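Local coordinates for C24 protein (Bizionia argentinensis JUB59, PDB 6OV6) that is of unknown function but probably forms the receptor-binding tip of a bacteriophage long tail fibre, a trimer that binds manganese, at residues L78-S83 with H95-V100; S146-C151 with A271-I276; S195-V200 with S249-H254. All coordinates share one frame; numbering follows the deposited sequence.

Contact 1: L78-S83 with H95-V100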
ATOM      1  N   LEU A  78     -42.455 -27.322 -23.040  1.00 28.97           N
ATOM      2  CA  LEU A  78     -43.529 -27.778 -23.917  1.00 28.92           C
ATOM      3  C   LEU A  78     -43.478 -29.289 -24.052  1.00 32.00           C
ATOM      4  O   LEU A  78     -42.409 -29.895 -23.939  1.00 29.92           O
ATOM      5  CB  LEU A  78     -43.462 -27.149 -25.317  1.00 29.31           C
ATOM      6  CG  LEU A  78     -43.792 -25.661 -25.443  1.00 34.42           C
ATOM      7  CD1 LEU A  78     -43.963 -25.314 -26.901  1.00 34.34           C
ATOM      8  CD2 LEU A  78     -45.108 -25.293 -24.720  1.00 35.23           C
ATOM      9  N   GLU A  79     -44.655 -29.882 -24.242  1.00 27.58           N
ATOM     10  CA  GLU A  79     -44.820 -31.304 -24.469  1.00 27.71           C
ATOM     11  C   GLU A  79     -45.628 -31.438 -25.748  1.00 32.46           C
ATOM     12  O   GLU A  79     -46.833 -31.135 -25.771  1.00 29.82           O
ATOM     13  CB  GLU A  79     -45.507 -31.998 -23.289  1.00 29.46           C
ATOM     14  CG  GLU A  79     -45.441 -33.501 -23.436  1.00 30.81           C
ATOM     15  CD  GLU A  79     -45.957 -34.336 -22.284  1.00 40.97           C
ATOM     16  OE1 GLU A  79     -46.776 -33.832 -21.484  1.00 42.81           O
ATOM     17  OE2 GLU A  79     -45.597 -35.533 -22.233  1.00 36.86           O
ATOM     18  N   THR A  80     -44.927 -31.808 -26.824  1.00 30.56           N
ATOM     19  CA  THR A  80     -45.495 -31.898 -28.158  1.00 31.78           C
ATOM     20  C   THR A  80     -45.233 -33.251 -28.787  1.00 40.51           C
ATOM     21  O   THR A  80     -44.333 -33.994 -28.365  1.00 40.66           O
ATOM     22  CB  THR A  80     -45.010 -30.748 -29.059  1.00 41.34           C
ATOM     23  OG1 THR A  80     -43.594 -30.839 -29.206  1.00 42.99           O
ATOM     24  CG2 THR A  80     -45.405 -29.376 -28.527  1.00 41.02           C
ATOM     25  N   SER A  81     -46.040 -33.572 -29.793  1.00 37.19           N
ATOM     26  CA  SER A  81     -45.969 -34.832 -30.504  1.00 38.37           C
ATOM     27  C   SER A  81     -44.664 -34.950 -31.260  1.00 46.80           C
ATOM     28  O   SER A  81     -44.211 -33.965 -31.856  1.00 46.03           O
ATOM     29  CB  SER A  81     -47.156 -34.976 -31.453  1.00 40.77           C
ATOM     30  OG  SER A  81     -47.055 -36.166 -32.216  1.00 49.05           O
ATOM     31  N   THR A  82     -44.066 -36.168 -31.236  1.00 47.00           N
ATOM     32  CA  THR A  82     -42.823 -36.488 -31.954  1.00 48.78           C
ATOM     33  C   THR A  82     -43.030 -36.354 -33.470  1.00 57.82           C
ATOM     34  O   THR A  82     -42.070 -36.075 -34.194  1.00 58.86           O
ATOM     35  CB  THR A  82     -42.232 -37.843 -31.518  1.00 53.62           C
ATOM     36  OG1 THR A  82     -43.255 -38.843 -31.516  1.00 49.52           O
ATOM     37  CG2 THR A  82     -41.565 -37.771 -30.145  1.00 54.22           C
ATOM     38  N   SER A  83     -44.296 -36.524 -33.933  1.00 56.63           N
ATOM     39  CA  SER A  83     -44.713 -36.323 -35.322  1.00 57.86           C
ATOM     40  C   SER A  83     -44.912 -34.800 -35.455  1.00 63.73           C
ATOM     41  O   SER A  83     -45.842 -34.230 -34.861  1.00 62.96           O
ATOM     42  CB  SER A  83     -46.009 -37.080 -35.610  1.00 62.73           C
ATOM     43  OG  SER A  83     -46.414 -36.932 -36.962  1.00 76.10           O
ATOM     44  N   HIS A  95     -46.982 -39.964 -29.465  1.00 50.64           N
ATOM     45  CA  HIS A  95     -45.873 -40.015 -28.513  1.00 49.35           C
ATOM     46  C   HIS A  95     -45.353 -38.592 -28.348  1.00 44.75           C
ATOM     47  O   HIS A  95     -45.198 -37.873 -29.333  1.00 42.50           O
ATOM     48  CB  HIS A  95     -44.775 -40.965 -29.005  1.00 51.80           C
ATOM     49  CG  HIS A  95     -45.277 -42.365 -29.221  1.00 56.60           C
ATOM     50  ND1 HIS A  95     -45.529 -43.217 -28.151  1.00 58.90           N
ATOM     51  CD2 HIS A  95     -45.593 -43.002 -30.375  1.00 59.26           C
ATOM     52  CE1 HIS A  95     -45.970 -44.344 -28.687  1.00 58.85           C
ATOM     53  NE2 HIS A  95     -46.035 -44.261 -30.023  1.00 59.30           N
ATOM     54  N   PHE A  96     -45.133 -38.173 -27.104  1.00 36.53           N
ATOM     55  CA  PHE A  96     -44.695 -36.805 -26.828  1.00 34.45           C
ATOM     56  C   PHE A  96     -43.232 -36.692 -26.434  1.00 37.87           C
ATOM     57  O   PHE A  96     -42.660 -37.625 -25.868  1.00 35.99           O
ATOM     58  CB  PHE A  96     -45.570 -36.183 -25.727  1.00 35.09           C
ATOM     59  CG  PHE A  96     -47.038 -36.061 -26.045  1.00 34.55           C
ATOM     60  CD1 PHE A  96     -47.501 -35.064 -26.899  1.00 36.69           C
ATOM     61  CD2 PHE A  96     -47.962 -36.943 -25.490  1.00 33.98           C
ATOM     62  CE1 PHE A  96     -48.860 -34.969 -27.224  1.00 36.30           C
ATOM     63  CE2 PHE A  96     -49.325 -36.827 -25.786  1.00 36.63           C
ATOM     64  CZ  PHE A  96     -49.765 -35.837 -26.648  1.00 35.25           C
ATOM     65  N   GLU A  97     -42.657 -35.517 -26.693  1.00 34.98           N
ATOM     66  CA  GLU A  97     -41.290 -35.142 -26.310  1.00 33.68           C
ATOM     67  C   GLU A  97     -41.379 -33.838 -25.517  1.00 34.83           C
ATOM     68  O   GLU A  97     -42.278 -33.027 -25.769  1.00 34.91           O
ATOM     69  CB  GLU A  97     -40.377 -34.987 -27.546  1.00 35.56           C
ATOM     70  CG  GLU A  97     -40.885 -34.003 -28.587  1.00 46.38           C
ATOM     71  CD  GLU A  97     -40.027 -33.887 -29.829  1.00 77.56           C
ATOM     72  OE1 GLU A  97     -40.116 -34.780 -30.704  1.00 75.84           O
ATOM     73  OE2 GLU A  97     -39.316 -32.867 -29.958  1.00 77.61           O
ATOM     74  N   ARG A  98     -40.496 -33.670 -24.530  1.00 28.32           N
ATOM     75  CA  ARG A  98     -40.459 -32.491 -23.682  1.00 28.67           C
ATOM     76  C   ARG A  98     -39.201 -31.697 -23.944  1.00 32.59           C
ATOM     77  O   ARG A  98     -38.128 -32.264 -24.080  1.00 31.74           O
ATOM     78  CB  ARG A  98     -40.602 -32.876 -22.198  1.00 28.68           C
ATOM     79  CG  ARG A  98     -42.044 -33.260 -21.863  1.00 31.62           C
ATOM     80  CD  ARG A  98     -42.197 -34.001 -20.557  1.00 32.23           C
ATOM     81  NE  ARG A  98     -42.015 -33.107 -19.414  1.00 35.07           N
ATOM     82  CZ  ARG A  98     -40.953 -33.129 -18.621  1.00 37.11           C
ATOM     83  NH1 ARG A  98     -39.988 -34.017 -18.819  1.00 32.57           N
ATOM     84  NH2 ARG A  98     -40.862 -32.284 -17.606  1.00 30.69           N
ATOM     85  N   TYR A  99     -39.343 -30.387 -24.060  1.00 28.98           N
ATOM     86  CA  TYR A  99     -38.232 -29.482 -24.349  1.00 28.80           C
ATOM     87  C   TYR A  99     -38.639 -28.116 -23.878  1.00 30.22           C
ATOM     88  O   TYR A  99     -39.784 -27.909 -23.471  1.00 29.64           O
ATOM     89  CB  TYR A  99     -37.891 -29.460 -25.885  1.00 30.71           C
ATOM     90  CG  TYR A  99     -39.062 -29.057 -26.759  1.00 32.94           C
ATOM     91  CD1 TYR A  99     -39.213 -27.742 -27.195  1.00 34.49           C
ATOM     92  CD2 TYR A  99     -40.055 -29.977 -27.099  1.00 35.19           C
ATOM     93  CE1 TYR A  99     -40.314 -27.354 -27.958  1.00 36.35           C
ATOM     94  CE2 TYR A  99     -41.169 -29.595 -27.849  1.00 36.69           C
ATOM     95  CZ  TYR A  99     -41.286 -28.287 -28.291  1.00 43.29           C
ATOM     96  OH  TYR A  99     -42.380 -27.909 -29.026  1.00 45.98           O
ATOM     97  N   VAL A 100     -37.701 -27.186 -23.896  1.00 26.68           N
ATOM     98  CA  VAL A 100     -37.961 -25.807 -23.494  1.00 25.64           C
ATOM     99  C   VAL A 100     -37.853 -24.934 -24.731  1.00 29.29           C
ATOM    100  O   VAL A 100     -36.988 -25.174 -25.576  1.00 29.38           O
ATOM    101  CB  VAL A 100     -36.995 -25.381 -22.356  1.00 27.59           C
ATOM    102  CG1 VAL A 100     -37.103 -23.891 -22.014  1.00 27.54           C
ATOM    103  CG2 VAL A 100     -37.268 -26.220 -21.114  1.00 26.54           C
TER
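Four backbone hydrogen bonds satisfy the N-H and C=O groups of L78 and T80 against those of Y99 and E97. Of the two made by T80, E97 N to T80 O is 2.8 Å and runs nearly along the C=O axis, and the return from T80 N to E97 O is longer. Past the strand end H95 O takes two donors, T82 N at 2.8 Å, close to the C=O axis, and T82 OG1 at 3.1 Å, standing above the carbonyl plane. S81 OG, anti to its own N, accepts from S83 N in an ST turn, and K84 NZ hydrogen-bonds S81 O and, weakly, T80 OG1. The two strands, 74-81 and 96-102, form a solvent-exposed antiparallel ladder within the N-terminal mixed sheet, L78, T80, E97 and Y99 facing one side, E79 and R98 the other. On the first side T80 OG1 meets the Y99 ring at its edge and shares a 3.2 Å hydrogen bond with Y99 OH, while L78 CB lies over the ring face, 4.2 Å from its centroid. On the second, E79 CG rests on R98 CG; it also touches F96 CB at 3.5 Å. The R98 guanidinium goes instead to a salt bridge with E62.

Contact 2: S146-C151 with A271-I276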
ATOM      1  N   SER A 146     -11.196 -22.700   6.692  1.00 36.43           N
ATOM      2  CA  SER A 146     -10.472 -23.946   6.520  1.00 34.91           C
ATOM      3  C   SER A 146      -9.632 -23.933   5.254  1.00 36.31           C
ATOM      4  O   SER A 146     -10.118 -23.552   4.181  1.00 36.69           O
ATOM      5  CB  SER A 146     -11.455 -25.124   6.492  1.00 37.61           C
ATOM      6  OG  SER A 146     -10.781 -26.325   6.166  1.00 42.51           O
ATOM      7  N   GLY A 147      -8.373 -24.327   5.392  1.00 30.35           N
ATOM      8  CA  GLY A 147      -7.435 -24.359   4.273  1.00 30.41           C
ATOM      9  C   GLY A 147      -6.653 -23.064   4.128  1.00 32.06           C
ATOM     10  O   GLY A 147      -5.687 -23.008   3.372  1.00 31.98           O
ATOM     11  N   TRP A 148      -7.059 -22.029   4.851  1.00 30.72           N
ATOM     12  CA  TRP A 148      -6.404 -20.710   4.812  1.00 30.21           C
ATOM     13  C   TRP A 148      -5.608 -20.458   6.086  1.00 34.51           C
ATOM     14  O   TRP A 148      -5.960 -20.989   7.142  1.00 33.87           O
ATOM     15  CB  TRP A 148      -7.453 -19.590   4.639  1.00 28.29           C
ATOM     16  CG  TRP A 148      -8.190 -19.633   3.331  1.00 28.17           C
ATOM     17  CD1 TRP A 148      -9.240 -20.446   3.002  1.00 30.72           C
ATOM     18  CD2 TRP A 148      -7.981 -18.768   2.203  1.00 27.11           C
ATOM     19  NE1 TRP A 148      -9.669 -20.170   1.722  1.00 29.21           N
ATOM     20  CE2 TRP A 148      -8.911 -19.145   1.208  1.00 30.47           C
ATOM     21  CE3 TRP A 148      -7.095 -17.696   1.941  1.00 27.07           C
ATOM     22  CZ2 TRP A 148      -8.983 -18.489  -0.033  1.00 29.43           C
ATOM     23  CZ3 TRP A 148      -7.136 -17.076   0.703  1.00 27.61           C
ATOM     24  CH2 TRP A 148      -8.069 -17.467  -0.270  1.00 28.24           C
ATOM     25  N   GLN A 149      -4.595 -19.583   6.006  1.00 29.30           N
ATOM     26  CA  GLN A 149      -3.830 -19.165   7.176  1.00 29.42           C
ATOM     27  C   GLN A 149      -3.337 -17.741   6.960  1.00 33.33           C
ATOM     28  O   GLN A 149      -3.264 -17.276   5.824  1.00 30.41           O
ATOM     29  CB  GLN A 149      -2.626 -20.099   7.445  1.00 30.31           C
ATOM     30  CG  GLN A 149      -1.466 -19.954   6.468  1.00 32.25           C
ATOM     31  CD  GLN A 149      -0.207 -20.579   7.009  1.00 48.39           C
ATOM     32  OE1 GLN A 149      -0.015 -21.800   6.937  1.00 38.93           O
ATOM     33  NE2 GLN A 149       0.694 -19.746   7.519  1.00 35.21           N
ATOM     34  N   LEU A 150      -2.914 -17.100   8.045  1.00 31.52           N
ATOM     35  CA  LEU A 150      -2.320 -15.770   8.025  1.00 31.96           C
ATOM     36  C   LEU A 150      -0.960 -15.851   7.304  1.00 34.89           C
ATOM     37  O   LEU A 150      -0.238 -16.849   7.451  1.00 35.28           O
ATOM     38  CB  LEU A 150      -2.131 -15.357   9.495  1.00 33.09           C
ATOM     39  CG  LEU A 150      -2.080 -13.873   9.844  1.00 39.85           C
ATOM     40  CD1 LEU A 150      -3.431 -13.170   9.553  1.00 40.05           C
ATOM     41  CD2 LEU A 150      -1.686 -13.696  11.305  1.00 43.49           C
ATOM     42  N   CYS A 151      -0.608 -14.823   6.497  1.00 29.33           N
ATOM     43  CA  CYS A 151       0.714 -14.755   5.859  1.00 28.51           C
ATOM     44  C   CYS A 151       1.658 -14.268   6.970  1.00 34.89           C
ATOM     45  O   CYS A 151       1.828 -13.057   7.171  1.00 32.98           O
ATOM     46  CB  CYS A 151       0.707 -13.807   4.665  1.00 27.18           C
ATOM     47  SG  CYS A 151      -0.340 -14.383   3.295  1.00 30.03           S
ATOM     48  N   ALA A 271      -6.112  -8.152   7.419  1.00 23.06           N
ATOM     49  CA  ALA A 271      -5.231  -9.303   7.495  1.00 23.67           C
ATOM     50  C   ALA A 271      -4.909  -9.795   6.082  1.00 26.26           C
ATOM     51  O   ALA A 271      -5.766  -9.759   5.194  1.00 26.46           O
ATOM     52  CB  ALA A 271      -5.899 -10.417   8.286  1.00 24.81           C
ATOM     53  N   TYR A 272      -3.677 -10.245   5.889  1.00 23.77           N
ATOM     54  CA  TYR A 272      -3.218 -10.908   4.669  1.00 23.83           C
ATOM     55  C   TYR A 272      -3.278 -12.407   4.972  1.00 28.56           C
ATOM     56  O   TYR A 272      -2.610 -12.890   5.898  1.00 28.01           O
ATOM     57  CB  TYR A 272      -1.807 -10.512   4.255  1.00 24.68           C
ATOM     58  CG  TYR A 272      -1.784  -9.145   3.634  1.00 27.51           C
ATOM     59  CD1 TYR A 272      -2.322  -8.929   2.370  1.00 29.20           C
ATOM     60  CD2 TYR A 272      -1.276  -8.050   4.328  1.00 28.47           C
ATOM     61  CE1 TYR A 272      -2.344  -7.662   1.803  1.00 30.11           C
ATOM     62  CE2 TYR A 272      -1.295  -6.763   3.766  1.00 29.80           C
ATOM     63  CZ  TYR A 272      -1.863  -6.576   2.516  1.00 33.25           C
ATOM     64  OH  TYR A 272      -1.960  -5.342   1.931  1.00 34.16           O
ATOM     65  N   ILE A 273      -4.126 -13.115   4.244  1.00 24.83           N
ATOM     66  CA  ILE A 273      -4.273 -14.567   4.422  1.00 23.71           C
ATOM     67  C   ILE A 273      -3.946 -15.262   3.107  1.00 28.65           C
ATOM     68  O   ILE A 273      -3.962 -14.629   2.049  1.00 26.32           O
ATOM     69  CB  ILE A 273      -5.658 -14.982   4.982  1.00 25.93           C
ATOM     70  CG1 ILE A 273      -6.827 -14.680   3.977  1.00 25.00           C
ATOM     71  CG2 ILE A 273      -5.900 -14.450   6.424  1.00 27.86           C
ATOM     72  CD1 ILE A 273      -8.201 -15.308   4.375  1.00 28.92           C
ATOM     73  N   ILE A 274      -3.691 -16.574   3.151  1.00 25.58           N
ATOM     74  CA  ILE A 274      -3.367 -17.296   1.927  1.00 24.69           C
ATOM     75  C   ILE A 274      -3.926 -18.716   1.974  1.00 28.81           C
ATOM     76  O   ILE A 274      -4.024 -19.300   3.043  1.00 28.39           O
ATOM     77  CB  ILE A 274      -1.836 -17.269   1.668  1.00 26.93           C
ATOM     78  CG1 ILE A 274      -1.464 -17.649   0.219  1.00 26.45           C
ATOM     79  CG2 ILE A 274      -1.029 -18.024   2.732  1.00 27.54           C
ATOM     80  CD1 ILE A 274      -0.171 -17.107  -0.232  1.00 30.83           C
ATOM     81  N   TYR A 275      -4.303 -19.235   0.825  1.00 26.62           N
ATOM     82  CA  TYR A 275      -4.817 -20.586   0.766  1.00 27.14           C
ATOM     83  C   TYR A 275      -3.645 -21.579   0.675  1.00 31.41           C
ATOM     84  O   TYR A 275      -2.838 -21.487  -0.230  1.00 30.72           O
ATOM     85  CB  TYR A 275      -5.775 -20.751  -0.406  1.00 28.79           C
ATOM     86  CG  TYR A 275      -6.392 -22.131  -0.431  1.00 31.17           C
ATOM     87  CD1 TYR A 275      -7.416 -22.475   0.443  1.00 33.74           C
ATOM     88  CD2 TYR A 275      -5.918 -23.109  -1.297  1.00 33.17           C
ATOM     89  CE1 TYR A 275      -7.978 -23.753   0.431  1.00 35.51           C
ATOM     90  CE2 TYR A 275      -6.458 -24.399  -1.299  1.00 34.18           C
ATOM     91  CZ  TYR A 275      -7.483 -24.713  -0.434  1.00 42.37           C
ATOM     92  OH  TYR A 275      -8.016 -25.979  -0.459  1.00 44.04           O
ATOM     93  N   ILE A 276      -3.589 -22.521   1.609  1.00 30.68           N
ATOM     94  CA  ILE A 276      -2.561 -23.563   1.680  1.00 32.08           C
ATOM     95  C   ILE A 276      -3.117 -24.892   1.139  1.00 38.00           C
ATOM     96  O   ILE A 276      -2.511 -25.489   0.255  1.00 37.97           O
ATOM     97  CB  ILE A 276      -1.963 -23.682   3.118  1.00 34.25           C
ATOM     98  CG1 ILE A 276      -1.284 -22.346   3.573  1.00 33.78           C
ATOM     99  CG2 ILE A 276      -0.976 -24.880   3.253  1.00 35.66           C
ATOM    100  CD1 ILE A 276       0.003 -21.856   2.758  1.00 40.23           C
TER
HETATM  101  O   HOH W   1      -0.401 -11.728   7.318  1.00 40.23           O
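W148 loses more surface here than any other residue, and Y275 and C151 come next. With CG anti to the carbonyl carbon (chi1 -65°), the indole of W148 lies across the partner strand. Y275 CB sits 3.7 Å from the centroid of its six-membered ring, almost exactly on the ring normal. From there the phenol, CG anti to N (chi1 -176°), turns its edge to the five-membered ring in a T-shaped stack, centroids 5.0 Å apart and planes at 68°. On the benzo ring, W148 CE3 touches I273 CD1 at 3.6 Å. G147 brings its backbone close against the phenol, where a beta carbon would collide with Y275 CE1; at its backbone angles a beta carbon would also press on the carbonyl O of S146.

C151 points into the partner strand, its SG resting 3.6 Å from I274 CB. Its backbone N donates to Y272 O at 2.8 Å, nearly straight at hydrogen but from above the carbonyl plane. A water donates to Y272 O as well, gripping that oxygen twice, and bridges it to C151 O. Between these ends, Q149 and I274 form the hydrogen-bonded antiparallel pair, and I276 N donates to G147 O nearly along the C=O axis.

Strand 267-275 is the middle of a three-stranded antiparallel sheet, with 148-150 on one flank and 135-137 on the other. R126 of the second subunit packs against both W148 and Y275, and W148 NE1 donates to R125 O at the end of helix 120-125 of that subunit, tying the sheet into the trimer.

Contact 3: S195-V200 with S249-H254. With MN (manganese (II) ion), chain D.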
ATOM      1  N   SER A 195      26.882  29.578   7.621  1.00 34.95           N
ATOM      2  CA  SER A 195      27.602  30.411   8.605  1.00 35.93           C
ATOM      3  C   SER A 195      27.430  31.880   8.282  1.00 40.22           C
ATOM      4  O   SER A 195      27.495  32.248   7.103  1.00 39.85           O
ATOM      5  CB  SER A 195      29.094  30.075   8.622  1.00 39.61           C
ATOM      6  OG  SER A 195      29.310  28.785   9.160  1.00 50.58           O
ATOM      7  N   ARG A 196      27.172  32.724   9.307  1.00 36.53           N
ATOM      8  CA  ARG A 196      26.978  34.164   9.099  1.00 35.47           C
ATOM      9  C   ARG A 196      27.759  34.966  10.119  1.00 37.57           C
ATOM     10  O   ARG A 196      27.991  34.504  11.245  1.00 35.27           O
ATOM     11  CB  ARG A 196      25.491  34.557   9.172  1.00 38.98           C
ATOM     12  CG  ARG A 196      24.555  33.763   8.238  1.00 51.97           C
ATOM     13  CD  ARG A 196      24.292  34.455   6.903  1.00 51.11           C
ATOM     14  NE  ARG A 196      23.501  33.609   5.997  1.00 50.74           N
ATOM     15  CZ  ARG A 196      22.200  33.760   5.760  1.00 71.37           C
ATOM     16  NH1 ARG A 196      21.521  34.744   6.338  1.00 64.98           N
ATOM     17  NH2 ARG A 196      21.571  32.939   4.928  1.00 57.72           N
ATOM     18  N   SER A 197      28.160  36.182   9.698  1.00 34.73           N
ATOM     19  CA  SER A 197      28.845  37.188  10.530  1.00 34.64           C
ATOM     20  C   SER A 197      27.878  38.345  10.720  1.00 37.95           C
ATOM     21  O   SER A 197      26.997  38.557   9.886  1.00 37.95           O
ATOM     22  CB  SER A 197      30.087  37.733   9.820  1.00 39.00           C
ATOM     23  OG  SER A 197      31.169  36.826   9.956  1.00 52.92           O
ATOM     24  N   ILE A 198      28.054  39.110  11.793  1.00 33.44           N
ATOM     25  CA  ILE A 198      27.254  40.297  12.040  1.00 32.49           C
ATOM     26  C   ILE A 198      28.216  41.478  12.107  1.00 36.29           C
ATOM     27  O   ILE A 198      29.422  41.280  12.252  1.00 34.16           O
ATOM     28  CB  ILE A 198      26.302  40.216  13.283  1.00 35.17           C
ATOM     29  CG1 ILE A 198      27.019  39.843  14.604  1.00 34.74           C
ATOM     30  CG2 ILE A 198      25.070  39.318  13.026  1.00 37.49           C
ATOM     31  CD1 ILE A 198      27.631  41.036  15.375  1.00 37.47           C
ATOM     32  N   ASN A 199      27.678  42.688  11.977  1.00 34.09           N
ATOM     33  CA  ASN A 199      28.440  43.923  12.135  1.00 32.71           C
ATOM     34  C   ASN A 199      27.912  44.635  13.357  1.00 34.92           C
ATOM     35  O   ASN A 199      26.715  44.579  13.638  1.00 33.29           O
ATOM     36  CB  ASN A 199      28.309  44.853  10.917  1.00 32.05           C
ATOM     37  CG  ASN A 199      29.206  44.517   9.747  1.00 51.07           C
ATOM     38  OD1 ASN A 199      30.106  43.664   9.814  1.00 45.31           O
ATOM     39  ND2 ASN A 199      29.081  45.289   8.689  1.00 47.53           N
ATOM     40  N   VAL A 200      28.803  45.326  14.079  1.00 31.49           N
ATOM     41  CA  VAL A 200      28.431  46.118  15.243  1.00 31.92           C
ATOM     42  C   VAL A 200      29.228  47.428  15.184  1.00 33.00           C
ATOM     43  O   VAL A 200      30.358  47.423  14.704  1.00 32.92           O
ATOM     44  CB  VAL A 200      28.593  45.306  16.575  1.00 37.53           C
ATOM     45  CG1 VAL A 200      30.061  45.042  16.937  1.00 37.76           C
ATOM     46  CG2 VAL A 200      27.856  45.965  17.714  1.00 37.88           C
ATOM     47  N   SER A 249      32.109  40.558  13.057  1.00 31.09           N
ATOM     48  CA  SER A 249      32.284  39.421  13.937  1.00 31.19           C
ATOM     49  C   SER A 249      32.892  38.240  13.204  1.00 32.93           C
ATOM     50  O   SER A 249      33.001  38.230  11.974  1.00 32.96           O
ATOM     51  CB  SER A 249      30.936  39.004  14.527  1.00 33.19           C
ATOM     52  OG  SER A 249      30.164  38.228  13.618  1.00 37.10           O
ATOM     53  N   THR A 250      33.274  37.238  13.984  1.00 29.66           N
ATOM     54  CA  THR A 250      33.712  35.934  13.520  1.00 30.04           C
ATOM     55  C   THR A 250      32.421  35.223  13.022  1.00 34.80           C
ATOM     56  O   THR A 250      31.345  35.498  13.571  1.00 32.07           O
ATOM     57  CB  THR A 250      34.290  35.146  14.692  1.00 33.48           C
ATOM     58  OG1 THR A 250      33.292  35.049  15.712  1.00 33.33           O
ATOM     59  CG2 THR A 250      35.587  35.756  15.232  1.00 31.19           C
ATOM     60  N   PRO A 251      32.497  34.320  12.017  1.00 31.83           N
ATOM     61  CA  PRO A 251      31.259  33.622  11.568  1.00 30.96           C
ATOM     62  C   PRO A 251      30.706  32.672  12.619  1.00 32.56           C
ATOM     63  O   PRO A 251      31.421  32.249  13.519  1.00 31.95           O
ATOM     64  CB  PRO A 251      31.697  32.818  10.328  1.00 32.50           C
ATOM     65  CG  PRO A 251      33.106  33.272  10.014  1.00 38.58           C
ATOM     66  CD  PRO A 251      33.694  33.843  11.285  1.00 33.99           C
ATOM     67  N   HIS A 252      29.420  32.346  12.511  1.00 29.14           N
ATOM     68  CA  HIS A 252      28.819  31.355  13.400  1.00 28.41           C
ATOM     69  C   HIS A 252      27.706  30.634  12.650  1.00 31.58           C
ATOM     70  O   HIS A 252      27.125  31.182  11.711  1.00 28.88           O
ATOM     71  CB  HIS A 252      28.232  31.996  14.678  1.00 28.71           C
ATOM     72  CG  HIS A 252      26.887  32.609  14.458  1.00 31.34           C
ATOM     73  ND1 HIS A 252      26.738  33.793  13.756  1.00 32.57           N
ATOM     74  CD2 HIS A 252      25.661  32.146  14.809  1.00 31.68           C
ATOM     75  CE1 HIS A 252      25.439  34.022  13.719  1.00 31.01           C
ATOM     76  NE2 HIS A 252      24.752  33.049  14.319  1.00 31.45           N
ATOM     77  N   SER A 253      27.382  29.435  13.111  1.00 31.50           N
ATOM     78  CA  SER A 253      26.279  28.638  12.573  1.00 30.89           C
ATOM     79  C   SER A 253      25.521  28.088  13.775  1.00 32.95           C
ATOM     80  O   SER A 253      25.813  28.476  14.901  1.00 31.33           O
ATOM     81  CB  SER A 253      26.823  27.496  11.717  1.00 35.54           C
ATOM     82  OG  SER A 253      25.746  26.941  10.975  1.00 35.89           O
ATOM     83  N   HIS A 254      24.536  27.191  13.553  1.00 28.00           N
ATOM     84  CA  HIS A 254      23.799  26.536  14.642  1.00 27.29           C
ATOM     85  C   HIS A 254      23.617  25.074  14.238  1.00 28.86           C
ATOM     86  O   HIS A 254      23.707  24.769  13.061  1.00 27.75           O
ATOM     87  CB  HIS A 254      22.421  27.164  14.897  1.00 27.71           C
ATOM     88  CG  HIS A 254      22.463  28.625  15.244  1.00 29.83           C
ATOM     89  ND1 HIS A 254      22.380  29.055  16.552  1.00 31.18           N
ATOM     90  CD2 HIS A 254      22.575  29.703  14.431  1.00 31.61           C
ATOM     91  CE1 HIS A 254      22.427  30.380  16.497  1.00 30.73           C
ATOM     92  NE2 HIS A 254      22.585  30.810  15.242  1.00 30.99           N
TER
HETATM   93 MN    MN D 301      22.487  32.856  14.321  1.00 28.64          MN
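A single manganese ion is shared by three chains here: H252 NE2 at 2.3 Å and H254 NE2 at 2.2 Å bind it from this subunit, and the same two histidines of the second and third subunits complete six nitrogen ligands. The alternate residues of the H252-S253-H254 run supply both rings, while S253 OG turns to the backbone carbonyls of L193 and D194.

R196 and H252 form one antiparallel hydrogen-bonded bridge, R196 N donating to H252 O and H252 N returning to R196 O. That same R196 O lies 2.9 Å from H252 ND1 in a weak, bent bond, and so probably contributes to orienting the ring. The crowded chi1 of H252 (80°), with CG between its N and its carbonyl carbon, folds the ring back towards R196 O and presents NE2 to the metal.

Farther along, S249 links the two segments. Its OG, likewise crowded, accepts from I198 N at 2.9 Å in an almost straight bond and donates to T250 O; its N donates to I198 O nearly along the C=O axis. I198 packs on I198 of the second subunit and on S249 of the third.

The weak ND1 bond to R196 O is consistent with the H252 proton sitting on ND1 and NE2 being left to the metal; H254 ND1 is hydrogen-bonded to D194 O of the second subunit. The R196 carbonyl may thus act as a second-shell group that increases the electron-donating power of a first-shell ligand, while the shared ion cross-links the trimer.

How the contacts relate
Following the chain from its N terminus, contact 1 closes first: a short loop, partly not modelled, joins 78-83 to 95-100 in the N-terminal mixed sheet. Contact 2 opens later at 146-151 and closes only at the C terminus, pairing 148-150 with the last strand, 267-275. Contact 3 is nested inside that long excursion, 195-200 meeting 249-254, which carries the metal-binding histidines. Contacts 1 and 3 lie on opposite sides of the chain's centre, their centres about 107 Å apart; contact 2 lies about 52 Å from contact 1 and 63 Å from contact 3, centre to centre. None touches another, but contacts 2 and 3 both meet neighbouring subunits, whereas contact 1 meets none.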